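Local coordinates for LanC-like protein GCR2 (Arabidopsis thaliana, PDB 3T33) that binds a zinc ion in a LanC-like helical fold and may play a role in abscisic acid signalling, at residues K328-C333 / G393-M398; A363-D368 / G377-G382; G338-F343 / L400-P405; D61-E66 / L85-L90. All blocks are in the same frame, centred on the assembly; numbering follows the deposited sequence.

Contact 1: residues K328-C333 / G393-M398; sequences KRVGIC and GGMAYM. With ZN (zinc ion), chain B.
Ile332 lies against Gly394 where a loop of the all-helical LanC-like fold, just ahead of its zinc cysteine, rests on helix 392-402. The glycine offers bare backbone, and the isoleucine makes use of it: CG1 sits only 3.4 Å from Gly394 CA, closer than two carbons normally settle. With CG1 anti to its own carbonyl carbon (chi1 -74°) and a further bend at chi2 (-71°), Ile332 carries its CD1 on to the carbonyl of the same glycine, 3.5 Å from Gly394 O. A branched but flexible aliphatic chain suits a helix face left bare by glycine, and CG1 takes up the space beside Gly394 CA on the side facing the loop.

The second touch is wholly apolar. Val330 sends out CG2, and the thioether of Met395 meets it at nearly a right angle. Met395 is extended, with CG anti to the backbone N (chi1 -172°), which carries its sulfur out beside the valine; Leu366 of helix 353-375 touches both of them. Cys333, directly after Ile332, is a zinc ligand together with Cys288 and His334, so this packing joins the metal-binding loop to the helix. Val330 CG2 lies 3.8 Å from Met395 SD, and Cys333 SG binds zinc at 2.3 Å.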
loop_
_atom_site.group_PDB
_atom_site.type_symbol
_atom_site.label_atom_id
_atom_site.label_comp_id
_atom_site.label_asym_id
_atom_site.label_seq_id
_atom_site.Cartn_x
_atom_site.Cartn_y
_atom_site.Cartn_z
ATOM N N LYS A 328 16.219 -3.935 -4.956
ATOM C CA LYS A 328 17.188 -4.370 -3.947
ATOM C C LYS A 328 16.871 -3.836 -2.541
ATOM O O LYS A 328 17.775 -3.556 -1.753
ATOM C CB LYS A 328 18.604 -3.961 -4.357
ATOM C CG LYS A 328 19.033 -4.484 -5.717
ATOM C CD LYS A 328 20.546 -4.478 -5.861
ATOM C CE LYS A 328 20.964 -4.340 -7.316
ATOM N NZ LYS A 328 22.080 -5.263 -7.663
ATOM N N ARG A 329 15.582 -3.704 -2.242
ATOM C CA ARG A 329 15.088 -3.260 -0.941
ATOM C C ARG A 329 13.872 -4.093 -0.613
ATOM O O ARG A 329 13.103 -4.483 -1.514
ATOM C CB ARG A 329 14.644 -1.843 -1.074
ATOM C CG ARG A 329 15.683 -1.020 -1.752
ATOM C CD ARG A 329 15.192 0.300 -2.035
ATOM N NE ARG A 329 16.297 1.077 -2.563
ATOM C CZ ARG A 329 16.253 2.381 -2.752
ATOM N NH1 ARG A 329 15.138 3.031 -2.452
ATOM N NH2 ARG A 329 17.312 3.014 -3.246
ATOM N N VAL A 330 13.672 -4.335 0.677
ATOM C CA VAL A 330 12.772 -5.356 1.144
ATOM C C VAL A 330 11.313 -4.861 1.229
ATOM O O VAL A 330 10.393 -5.672 1.117
ATOM C CB VAL A 330 13.244 -5.806 2.557
ATOM C CG1 VAL A 330 12.911 -4.699 3.621
ATOM C CG2 VAL A 330 12.644 -7.224 3.003
ATOM N N GLY A 331 11.109 -3.542 1.390
ATOM C CA GLY A 331 9.921 -2.997 2.023
ATOM C C GLY A 331 8.700 -2.669 1.187
ATOM O O GLY A 331 8.598 -3.060 0.052
ATOM N N ILE A 332 7.765 -1.944 1.792
ATOM C CA ILE A 332 6.503 -1.602 1.221
ATOM C C ILE A 332 6.571 -0.345 0.349
ATOM O O ILE A 332 6.148 -0.394 -0.820
ATOM C CB ILE A 332 5.466 -1.431 2.338
ATOM C CG1 ILE A 332 5.036 -2.791 2.912
ATOM C CG2 ILE A 332 4.242 -0.637 1.875
ATOM C CD1 ILE A 332 4.172 -3.653 2.014
ATOM N N CYS A 333 7.087 0.748 0.899
ATOM C CA CYS A 333 7.197 2.001 0.160
ATOM C C CYS A 333 7.885 1.787 -1.185
ATOM O O CYS A 333 7.271 1.949 -2.240
ATOM C CB CYS A 333 7.958 3.043 0.981
ATOM S SG CYS A 333 7.437 4.750 0.687
ATOM N N GLY A 393 8.523 -5.280 8.898
ATOM C CA GLY A 393 7.085 -5.167 9.275
ATOM C C GLY A 393 6.190 -5.316 8.033
ATOM O O GLY A 393 5.174 -5.991 8.070
ATOM N N GLY A 394 6.579 -4.695 6.922
ATOM C CA GLY A 394 5.731 -4.628 5.710
ATOM C C GLY A 394 5.774 -5.935 4.899
ATOM O O GLY A 394 4.786 -6.316 4.165
ATOM N N MET A 395 6.891 -6.618 5.035
ATOM C CA MET A 395 7.068 -7.992 4.455
ATOM C C MET A 395 6.170 -8.924 5.181
ATOM O O MET A 395 5.448 -9.669 4.547
ATOM C CB MET A 395 8.503 -8.466 4.593
ATOM C CG MET A 395 8.802 -9.768 3.850
ATOM S SD MET A 395 10.514 -10.253 4.047
ATOM C CE MET A 395 10.445 -11.954 3.467
ATOM N N ALA A 396 6.155 -8.876 6.521
ATOM C CA ALA A 396 5.149 -9.721 7.246
ATOM C C ALA A 396 3.719 -9.385 6.850
ATOM O O ALA A 396 2.870 -10.260 6.773
ATOM C CB ALA A 396 5.275 -9.581 8.788
ATOM N N TYR A 397 3.457 -8.100 6.616
ATOM C CA TYR A 397 2.124 -7.659 6.325
ATOM C C TYR A 397 1.696 -8.239 4.966
ATOM O O TYR A 397 0.595 -8.737 4.788
ATOM C CB TYR A 397 2.121 -6.110 6.305
ATOM C CG TYR A 397 0.735 -5.545 6.230
ATOM C CD1 TYR A 397 0.002 -5.547 5.017
ATOM C CD2 TYR A 397 0.142 -4.994 7.363
ATOM C CE1 TYR A 397 -1.323 -5.024 4.981
ATOM C CE2 TYR A 397 -1.165 -4.488 7.330
ATOM C CZ TYR A 397 -1.903 -4.523 6.158
ATOM O OH TYR A 397 -3.208 -3.996 6.177
ATOM N N MET A 398 2.605 -8.190 4.017
ATOM C CA MET A 398 2.341 -8.668 2.671
ATOM C C MET A 398 2.148 -10.201 2.743
ATOM O O MET A 398 1.197 -10.766 2.149
ATOM C CB MET A 398 3.507 -8.249 1.742
ATOM C CG MET A 398 3.333 -8.627 0.268
ATOM S SD MET A 398 3.712 -10.343 0.083
ATOM C CE MET A 398 5.489 -10.252 0.113
HETATM ZN ZN ZN B . 9.104 5.226 -0.817
#

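Contact 2: residues A363-D368 / G377-G382; sequences ASFLLD and GQMHGG
The closest CA atoms, those of Leu366 and Met379, stand 10.3 Å apart, so the two segments meet through side chains alone. Residues 363-368 are regular helix, with Leu367 N bonded to Ala363 O and Asp368 N to Ser364 O. Residues 377-382 belong to the loop that follows helix 353-375 and folds back on it within the all-alpha LanC-like fold. The segment is entered through Gly377 with a positive phi of 70°, a conformation glycine adopts readily. By Met379, which is also bonded through its backbone to Leu373, the chain has become extended.

Met379 spans the distance between the two backbones. Its CB points at the helix, and the first two torsions are anti, which drives the sulfur straight across; the bend at chi3 (-73°) then turns the methyl aside to the phenylalanine. There CE comes to the rim of the Phe365 ring, in its plane, 3.8 Å from Phe365 CE1. The methyl thus meets the ring at its edge and not over its face. Leu366 takes the other part of the methionine, its CD2 lying 4.2 Å from Met379 SD. A long, unbranched, polarisable side chain suits this work, since it can reach from a loop and fit between an aromatic and an aliphatic neighbour.

Ile336, at the start of helix 336-350, touches Met379, Phe365 and Leu366 alike. Leu366 also packs on Met395 and Met398 of helix 392-402, while Ala363 and Leu367, one turn apart, rest on helix 45-69.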
loop_
_atom_site.group_PDB
_atom_site.type_symbol
_atom_site.label_atom_id
_atom_site.label_comp_id
_atom_site.label_asym_id
_atom_site.label_seq_id
_atom_site.Cartn_x
_atom_site.Cartn_y
_atom_site.Cartn_z
ATOM N N ALA A 363 6.897 -12.979 -3.608
ATOM C CA ALA A 363 6.886 -13.433 -2.239
ATOM C C ALA A 363 7.867 -14.584 -1.986
ATOM O O ALA A 363 8.535 -14.619 -0.934
ATOM C CB ALA A 363 5.500 -13.835 -1.821
ATOM N N SER A 364 7.924 -15.537 -2.927
ATOM C CA SER A 364 8.925 -16.613 -2.825
ATOM C C SER A 364 10.308 -16.104 -2.864
ATOM O O SER A 364 11.141 -16.561 -2.064
ATOM C CB SER A 364 8.731 -17.640 -3.919
ATOM O OG SER A 364 7.388 -18.047 -3.876
ATOM N N PHE A 365 10.585 -15.135 -3.749
ATOM C CA PHE A 365 11.915 -14.519 -3.779
ATOM C C PHE A 365 12.303 -13.991 -2.407
ATOM O O PHE A 365 13.368 -14.347 -1.855
ATOM C CB PHE A 365 11.977 -13.382 -4.796
ATOM C CG PHE A 365 13.351 -12.697 -4.855
ATOM C CD1 PHE A 365 13.636 -11.584 -4.061
ATOM C CD2 PHE A 365 14.345 -13.174 -5.713
ATOM C CE1 PHE A 365 14.934 -10.975 -4.096
ATOM C CE2 PHE A 365 15.618 -12.569 -5.760
ATOM C CZ PHE A 365 15.908 -11.478 -4.956
ATOM N N LEU A 366 11.426 -13.152 -1.831
ATOM C CA LEU A 366 11.658 -12.653 -0.481
ATOM C C LEU A 366 11.823 -13.738 0.570
ATOM O O LEU A 366 12.729 -13.667 1.411
ATOM C CB LEU A 366 10.506 -11.731 -0.026
ATOM C CG LEU A 366 10.561 -10.329 -0.567
ATOM C CD1 LEU A 366 9.277 -9.674 -0.206
ATOM C CD2 LEU A 366 11.749 -9.648 0.111
ATOM N N LEU A 367 10.946 -14.718 0.603
ATOM C CA LEU A 367 11.161 -15.742 1.632
ATOM C C LEU A 367 12.471 -16.512 1.448
ATOM O O LEU A 367 13.192 -16.826 2.424
ATOM C CB LEU A 367 10.009 -16.705 1.659
ATOM C CG LEU A 367 9.912 -17.772 2.761
ATOM C CD1 LEU A 367 8.457 -18.012 3.001
ATOM C CD2 LEU A 367 10.525 -19.092 2.362
ATOM N N ASP A 368 12.808 -16.805 0.198
ATOM C CA ASP A 368 13.968 -17.671 -0.059
ATOM C C ASP A 368 15.302 -16.921 0.152
ATOM O O ASP A 368 16.270 -17.481 0.688
ATOM C CB ASP A 368 13.859 -18.293 -1.480
ATOM C CG ASP A 368 14.832 -19.485 -1.704
ATOM O OD1 ASP A 368 14.636 -20.574 -1.111
ATOM O OD2 ASP A 368 15.784 -19.316 -2.486
ATOM N N GLY A 377 24.255 -7.069 2.789
ATOM C CA GLY A 377 24.157 -5.743 2.181
ATOM C C GLY A 377 23.855 -5.647 0.684
ATOM O O GLY A 377 24.009 -4.564 0.111
ATOM N N GLN A 378 23.429 -6.748 0.043
ATOM C CA GLN A 378 22.926 -6.677 -1.351
ATOM C C GLN A 378 21.447 -6.248 -1.413
ATOM O O GLN A 378 20.973 -5.818 -2.441
ATOM C CB GLN A 378 23.085 -7.995 -2.122
ATOM C CG GLN A 378 24.161 -8.959 -1.649
ATOM C CD GLN A 378 24.210 -10.202 -2.534
ATOM O OE1 GLN A 378 23.950 -10.122 -3.753
ATOM N NE2 GLN A 378 24.532 -11.358 -1.932
ATOM N N MET A 379 20.728 -6.406 -0.311
ATOM C CA MET A 379 19.373 -5.867 -0.162
ATOM C C MET A 379 19.343 -4.925 1.050
ATOM O O MET A 379 19.819 -5.242 2.142
ATOM C CB MET A 379 18.309 -6.982 -0.021
ATOM C CG MET A 379 16.834 -6.471 0.122
ATOM S SD MET A 379 15.555 -7.790 0.221
ATOM C CE MET A 379 15.538 -8.349 -1.469
ATOM N N HIS A 380 18.801 -3.746 0.811
ATOM C CA HIS A 380 18.702 -2.763 1.823
ATOM C C HIS A 380 17.484 -3.143 2.697
ATOM O O HIS A 380 16.416 -3.476 2.186
ATOM C CB HIS A 380 18.528 -1.420 1.145
ATOM C CG HIS A 380 18.517 -0.284 2.101
ATOM N ND1 HIS A 380 17.351 0.212 2.643
ATOM C CD2 HIS A 380 19.527 0.421 2.657
ATOM C CE1 HIS A 380 17.644 1.208 3.463
ATOM N NE2 HIS A 380 18.958 1.339 3.506
ATOM N N GLY A 381 17.666 -3.160 4.012
ATOM C CA GLY A 381 16.593 -3.617 4.881
ATOM C C GLY A 381 15.674 -2.544 5.450
ATOM O O GLY A 381 14.933 -2.810 6.392
ATOM N N GLY A 382 15.706 -1.338 4.881
ATOM C CA GLY A 382 15.037 -0.150 5.487
ATOM C C GLY A 382 15.877 0.626 6.535
ATOM O O GLY A 382 16.656 0.030 7.305
#

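Contact 3: residues G338-F343 / L400-P405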
loop_
_atom_site.group_PDB
_atom_site.type_symbol
_atom_site.label_atom_id
_atom_site.label_comp_id
_atom_site.label_asym_id
_atom_site.label_seq_id
_atom_site.Cartn_x
_atom_site.Cartn_y
_atom_site.Cartn_z
ATOM N N GLY A 338 6.221 -4.350 -1.345
ATOM C CA GLY A 338 5.242 -3.361 -1.812
ATOM C C GLY A 338 4.905 -3.609 -3.264
ATOM O O GLY A 338 3.726 -3.566 -3.638
ATOM N N ASN A 339 5.926 -3.881 -4.090
ATOM C CA ASN A 339 5.649 -4.217 -5.504
ATOM C C ASN A 339 4.819 -5.527 -5.728
ATOM O O ASN A 339 4.055 -5.627 -6.687
ATOM C CB ASN A 339 6.922 -4.175 -6.316
ATOM C CG ASN A 339 7.548 -2.778 -6.323
ATOM O OD1 ASN A 339 8.612 -2.587 -6.837
ATOM N ND2 ASN A 339 6.916 -1.840 -5.704
ATOM N N THR A 340 4.890 -6.472 -4.793
ATOM C CA THR A 340 4.020 -7.624 -4.839
ATOM C C THR A 340 2.545 -7.274 -5.028
ATOM O O THR A 340 1.824 -7.960 -5.781
ATOM C CB THR A 340 4.187 -8.456 -3.520
ATOM O OG1 THR A 340 5.535 -8.867 -3.487
ATOM C CG2 THR A 340 3.317 -9.690 -3.523
ATOM N N TYR A 341 2.100 -6.207 -4.370
ATOM C CA TYR A 341 0.697 -5.782 -4.406
ATOM C C TYR A 341 0.277 -5.401 -5.783
ATOM O O TYR A 341 -0.924 -5.491 -6.148
ATOM C CB TYR A 341 0.428 -4.617 -3.432
ATOM C CG TYR A 341 0.188 -5.079 -1.981
ATOM C CD1 TYR A 341 -1.045 -5.583 -1.577
ATOM C CD2 TYR A 341 1.212 -5.048 -1.046
ATOM C CE1 TYR A 341 -1.233 -6.043 -0.247
ATOM C CE2 TYR A 341 1.025 -5.516 0.267
ATOM C CZ TYR A 341 -0.191 -5.971 0.665
ATOM O OH TYR A 341 -0.392 -6.397 1.978
ATOM N N VAL A 342 1.221 -4.972 -6.594
ATOM C CA VAL A 342 0.826 -4.761 -8.000
ATOM C C VAL A 342 0.208 -6.042 -8.600
ATOM O O VAL A 342 -0.896 -6.004 -9.175
ATOM C CB VAL A 342 2.025 -4.291 -8.875
ATOM C CG1 VAL A 342 1.585 -4.173 -10.292
ATOM C CG2 VAL A 342 2.500 -2.920 -8.424
ATOM N N PHE A 343 0.880 -7.181 -8.434
ATOM C CA PHE A 343 0.328 -8.429 -8.987
ATOM C C PHE A 343 -0.956 -8.883 -8.360
ATOM O O PHE A 343 -1.869 -9.273 -9.045
ATOM C CB PHE A 343 1.422 -9.505 -8.999
ATOM C CG PHE A 343 2.703 -8.994 -9.584
ATOM C CD1 PHE A 343 2.690 -8.383 -10.837
ATOM C CD2 PHE A 343 3.895 -9.063 -8.873
ATOM C CE1 PHE A 343 3.867 -7.921 -11.410
ATOM C CE2 PHE A 343 5.071 -8.611 -9.415
ATOM C CZ PHE A 343 5.071 -8.003 -10.678
ATOM N N LEU A 400 1.164 -12.108 5.261
ATOM C CA LEU A 400 -0.147 -12.387 5.825
ATOM C C LEU A 400 -1.257 -12.182 4.802
ATOM O O LEU A 400 -2.252 -12.938 4.764
ATOM C CB LEU A 400 -0.375 -11.475 7.030
ATOM C CG LEU A 400 0.525 -11.853 8.224
ATOM C CD1 LEU A 400 0.424 -10.831 9.361
ATOM C CD2 LEU A 400 0.218 -13.290 8.760
ATOM N N ASP A 401 -1.116 -11.152 3.970
ATOM C CA ASP A 401 -2.189 -10.799 3.012
ATOM C C ASP A 401 -2.236 -11.868 1.837
ATOM O O ASP A 401 -3.269 -12.027 1.143
ATOM C CB ASP A 401 -1.928 -9.386 2.489
ATOM C CG ASP A 401 -3.072 -8.443 2.671
ATOM O OD1 ASP A 401 -4.195 -8.854 3.043
ATOM O OD2 ASP A 401 -2.837 -7.230 2.410
ATOM N N MET A 402 -1.117 -12.585 1.612
ATOM C CA MET A 402 -1.119 -13.723 0.645
ATOM C C MET A 402 -2.015 -14.892 1.079
ATOM O O MET A 402 -2.443 -15.698 0.267
ATOM C CB MET A 402 0.271 -14.254 0.363
ATOM C CG MET A 402 1.269 -13.262 -0.217
ATOM S SD MET A 402 0.962 -12.890 -1.957
ATOM C CE MET A 402 1.576 -14.413 -2.678
ATOM N N ASN A 403 -2.333 -14.975 2.351
ATOM C CA ASN A 403 -3.215 -16.009 2.789
ATOM C C ASN A 403 -4.553 -15.959 2.056
ATOM O O ASN A 403 -5.151 -17.016 1.832
ATOM C CB ASN A 403 -3.447 -15.914 4.285
ATOM C CG ASN A 403 -3.749 -17.251 4.889
ATOM O OD1 ASN A 403 -2.851 -18.100 5.018
ATOM N ND2 ASN A 403 -5.046 -17.485 5.219
ATOM N N ASP A 404 -5.021 -14.745 1.675
ATOM C CA ASP A 404 -6.311 -14.629 1.025
ATOM C C ASP A 404 -6.171 -13.558 -0.071
ATOM O O ASP A 404 -6.603 -12.406 0.084
ATOM C CB ASP A 404 -7.405 -14.330 2.051
ATOM C CG ASP A 404 -8.837 -14.475 1.476
ATOM O OD1 ASP A 404 -9.038 -14.828 0.283
ATOM O OD2 ASP A 404 -9.780 -14.230 2.222
ATOM N N PRO A 405 -5.493 -13.929 -1.155
ATOM C CA PRO A 405 -4.886 -12.954 -2.057
ATOM C C PRO A 405 -5.891 -12.044 -2.762
ATOM O O PRO A 405 -5.548 -10.884 -3.085
ATOM C CB PRO A 405 -4.070 -13.811 -3.045
ATOM C CG PRO A 405 -4.459 -15.280 -2.769
ATOM C CD PRO A 405 -5.190 -15.348 -1.492
#
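Tyr341 and Asp401 supply the polar part of this contact. Tyr341 has CG anti to its carbonyl carbon (chi1 -83°), and the length of its ring carries the hydroxyl across to the acid. The phenol OH donates a short hydrogen bond to the carboxylate, with Tyr341 OH 2.6 Å from Asp401 OD2. The acceptor is the anti lone pair of OD2, the one turned away from the other oxygen, and OD2 lies at the edge of the tyrosine ring, near its plane. The carboxylate itself is steeply tilted, 71° from the ring plane. OD2 also receives a weak bond from the backbone N of Leu409, while OD1 makes a salt bridge with Lys93 of helix 84-98. Each carboxylate oxygen therefore has a partner, as befits a buried acid, and these bonds should hold the group's rotation.

The apolar part is slighter. Thr340 CG2 stands 4.3 Å from Met402 SD, a loose touch. The threonine hydroxyl is turned back to Ile336 O in its own helix, which leaves the methyl for the methionine. A residue with one polar and one apolar branch is well placed here.

Phe410 meets the Tyr341 ring from the C-terminal tail. A buried tyrosine and aspartate, with Lys93, thus join helices 336-350, 392-402 and 84-98, a polar tie inside the all-helical core of a LanC-like protein, with the tyrosine side chain about 13 Å from the zinc.

Contact 4: residues D61-E66 / L85-L90; sequences DKVVWE and LGTAYL
Val63 and Val64 meet Thr87 and Leu90 where two helices of the all-helical LanC-like fold, 45-69 and 84-98, pack in a broadly antiparallel way. The axes of the short segments approach to 10.3 Å at an angle of 146°, a spacing that side chains of modest size can fill; Val64 and Thr87 have the nearest CA atoms, 6.8 Å apart.

Along the second helix, Leu85 comes first and is turned the other way, onto Val133 and Leu136 of helix 130-144. Thr87, two residues on, faces the first helix and uses both its branches. The hydroxyl stands beside the backbone N (chi1 -63°), 3.7 Å from Val63 CG1 measured at Thr87 OG1; its polar partner is the hydroxyl of Thr67, one turn beyond Val63, which is itself bonded to Val63 O. The methyl, anti to the backbone N, lies 4.3 Å from Val64 CG2 when measured from Thr87 CG2. Threonine thus serves a place that is apolar on one side and polar on the other.

Ala88 is small where helices 101-118 and 130-144 both come close, and the ring of Tyr89 meets that of Tyr397, the planes inclined by about 35°. One turn after Thr87, Leu90 points back at the first helix and also reaches Ala396 and Leu400 of helix 392-402. Beta-branched Val63 is compact and stiff, and it occupies the ground between threonine and leucine: on the leucine side, its CB is 4.2 Å from Leu90 CD2.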
loop_
_atom_site.group_PDB
_atom_site.type_symbol
_atom_site.label_atom_id
_atom_site.label_comp_id
_atom_site.label_asym_id
_atom_site.label_seq_id
_atom_site.Cartn_x
_atom_site.Cartn_y
_atom_site.Cartn_z
ATOM N N ASP A 61 6.540 -11.623 15.069
ATOM C CA ASP A 61 7.073 -11.768 16.418
ATOM C C ASP A 61 8.337 -10.935 16.599
ATOM O O ASP A 61 8.491 -10.229 17.595
ATOM C CB ASP A 61 7.364 -13.238 16.724
ATOM C CG ASP A 61 6.127 -14.000 17.156
ATOM O OD1 ASP A 61 5.019 -13.429 17.077
ATOM O OD2 ASP A 61 6.262 -15.169 17.574
ATOM N N LYS A 62 9.239 -11.021 15.626
ATOM C CA LYS A 62 10.488 -10.268 15.672
ATOM C C LYS A 62 10.218 -8.769 15.735
ATOM O O LYS A 62 10.866 -8.042 16.487
ATOM C CB LYS A 62 11.355 -10.596 14.455
ATOM C CG LYS A 62 12.603 -9.737 14.333
ATOM C CD LYS A 62 13.508 -9.902 15.544
ATOM C CE LYS A 62 14.956 -9.598 15.196
ATOM N NZ LYS A 62 15.762 -9.271 16.404
ATOM N N VAL A 63 9.256 -8.312 14.938
ATOM C CA VAL A 63 8.893 -6.903 14.908
ATOM C C VAL A 63 8.297 -6.436 16.253
ATOM O O VAL A 63 8.666 -5.393 16.727
ATOM C CB VAL A 63 7.908 -6.572 13.737
ATOM C CG1 VAL A 63 7.440 -5.091 13.834
ATOM C CG2 VAL A 63 8.581 -6.796 12.405
ATOM N N VAL A 64 7.383 -7.222 16.837
ATOM C CA VAL A 64 6.855 -6.981 18.181
ATOM C C VAL A 64 7.968 -6.972 19.227
ATOM O O VAL A 64 7.978 -6.091 20.077
ATOM C CB VAL A 64 5.769 -7.980 18.596
ATOM C CG1 VAL A 64 5.345 -7.762 20.053
ATOM C CG2 VAL A 64 4.542 -7.815 17.698
ATOM N N TRP A 65 8.933 -7.894 19.124
ATOM C CA TRP A 65 10.074 -7.878 20.041
ATOM C C TRP A 65 10.786 -6.519 20.062
ATOM O O TRP A 65 10.940 -5.928 21.115
ATOM C CB TRP A 65 11.071 -8.999 19.789
ATOM C CG TRP A 65 12.063 -9.043 20.895
ATOM C CD1 TRP A 65 13.390 -8.680 20.839
ATOM C CD2 TRP A 65 11.804 -9.402 22.255
ATOM N NE1 TRP A 65 13.962 -8.811 22.075
ATOM C CE2 TRP A 65 13.006 -9.242 22.966
ATOM C CE3 TRP A 65 10.661 -9.860 22.948
ATOM C CZ2 TRP A 65 13.107 -9.516 24.335
ATOM C CZ3 TRP A 65 10.770 -10.139 24.323
ATOM C CH2 TRP A 65 11.981 -9.971 24.983
ATOM N N GLU A 66 11.145 -6.023 18.876
ATOM C CA GLU A 66 12.044 -4.898 18.710
ATOM C C GLU A 66 11.364 -3.574 18.932
ATOM O O GLU A 66 11.970 -2.672 19.446
ATOM C CB GLU A 66 12.655 -4.893 17.303
ATOM C CG GLU A 66 13.609 -6.028 17.010
ATOM C CD GLU A 66 14.796 -6.066 18.004
ATOM O OE1 GLU A 66 15.212 -4.975 18.484
ATOM O OE2 GLU A 66 15.292 -7.184 18.346
ATOM N N LEU A 85 2.687 2.642 15.318
ATOM C CA LEU A 85 1.419 2.339 14.725
ATOM C C LEU A 85 1.562 1.287 13.584
ATOM O O LEU A 85 0.657 0.486 13.381
ATOM C CB LEU A 85 0.706 3.616 14.217
ATOM C CG LEU A 85 -0.804 3.344 14.072
ATOM C CD1 LEU A 85 -1.594 3.248 15.440
ATOM C CD2 LEU A 85 -1.490 4.334 13.151
ATOM N N GLY A 86 2.682 1.311 12.870
ATOM C CA GLY A 86 3.038 0.247 11.914
ATOM C C GLY A 86 2.945 -1.121 12.557
ATOM O O GLY A 86 2.403 -2.057 11.990
ATOM N N THR A 87 3.380 -1.221 13.792
ATOM C CA THR A 87 3.327 -2.483 14.511
ATOM C C THR A 87 1.914 -2.839 14.886
ATOM O O THR A 87 1.501 -3.990 14.659
ATOM C CB THR A 87 4.237 -2.407 15.765
ATOM O OG1 THR A 87 5.589 -2.216 15.314
ATOM C CG2 THR A 87 4.138 -3.647 16.592
ATOM N N ALA A 88 1.147 -1.869 15.414
ATOM C CA ALA A 88 -0.232 -2.117 15.707
ATOM C C ALA A 88 -0.993 -2.603 14.461
ATOM O O ALA A 88 -1.858 -3.495 14.527
ATOM C CB ALA A 88 -0.913 -0.806 16.265
ATOM N N TYR A 89 -0.720 -1.986 13.323
ATOM C CA TYR A 89 -1.441 -2.353 12.106
ATOM C C TYR A 89 -1.103 -3.754 11.653
ATOM O O TYR A 89 -1.950 -4.513 11.218
ATOM C CB TYR A 89 -1.195 -1.293 10.989
ATOM C CG TYR A 89 -2.301 -1.254 9.971
ATOM C CD1 TYR A 89 -3.633 -1.511 10.302
ATOM C CD2 TYR A 89 -1.999 -1.058 8.631
ATOM C CE1 TYR A 89 -4.639 -1.518 9.301
ATOM C CE2 TYR A 89 -2.969 -1.060 7.662
ATOM C CZ TYR A 89 -4.277 -1.267 7.978
ATOM O OH TYR A 89 -5.163 -1.250 6.890
ATOM N N LEU A 90 0.148 -4.104 11.783
ATOM C CA LEU A 90 0.585 -5.465 11.450
ATOM C C LEU A 90 -0.149 -6.481 12.354
ATOM O O LEU A 90 -0.538 -7.583 11.907
ATOM C CB LEU A 90 2.101 -5.562 11.575
ATOM C CG LEU A 90 2.623 -7.035 11.510
ATOM C CD1 LEU A 90 2.299 -7.706 10.155
ATOM C CD2 LEU A 90 4.155 -7.076 11.821
#

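How the contacts relate
From the N terminus, contact 4 comes first, closing a short loop between helices 45-69 and 84-98 and finishing well before the others begin. The remaining three interlace in the C-terminal part. Contact 1 opens in the zinc loop at 328-333 and contact 3 on the following helix; contact 2 then opens and closes within the span of both. Contact 1 closes at 393-398 and contact 3 at 400-405, so these two cross on helix 392-402. That helix is the common element: contacts 1 and 3 lie on it, and contacts 2 and 4 each touch it through a leucine. Separately, backbone bonds from Lys328 and Val330 to His380 join the loops of contacts 1 and 2.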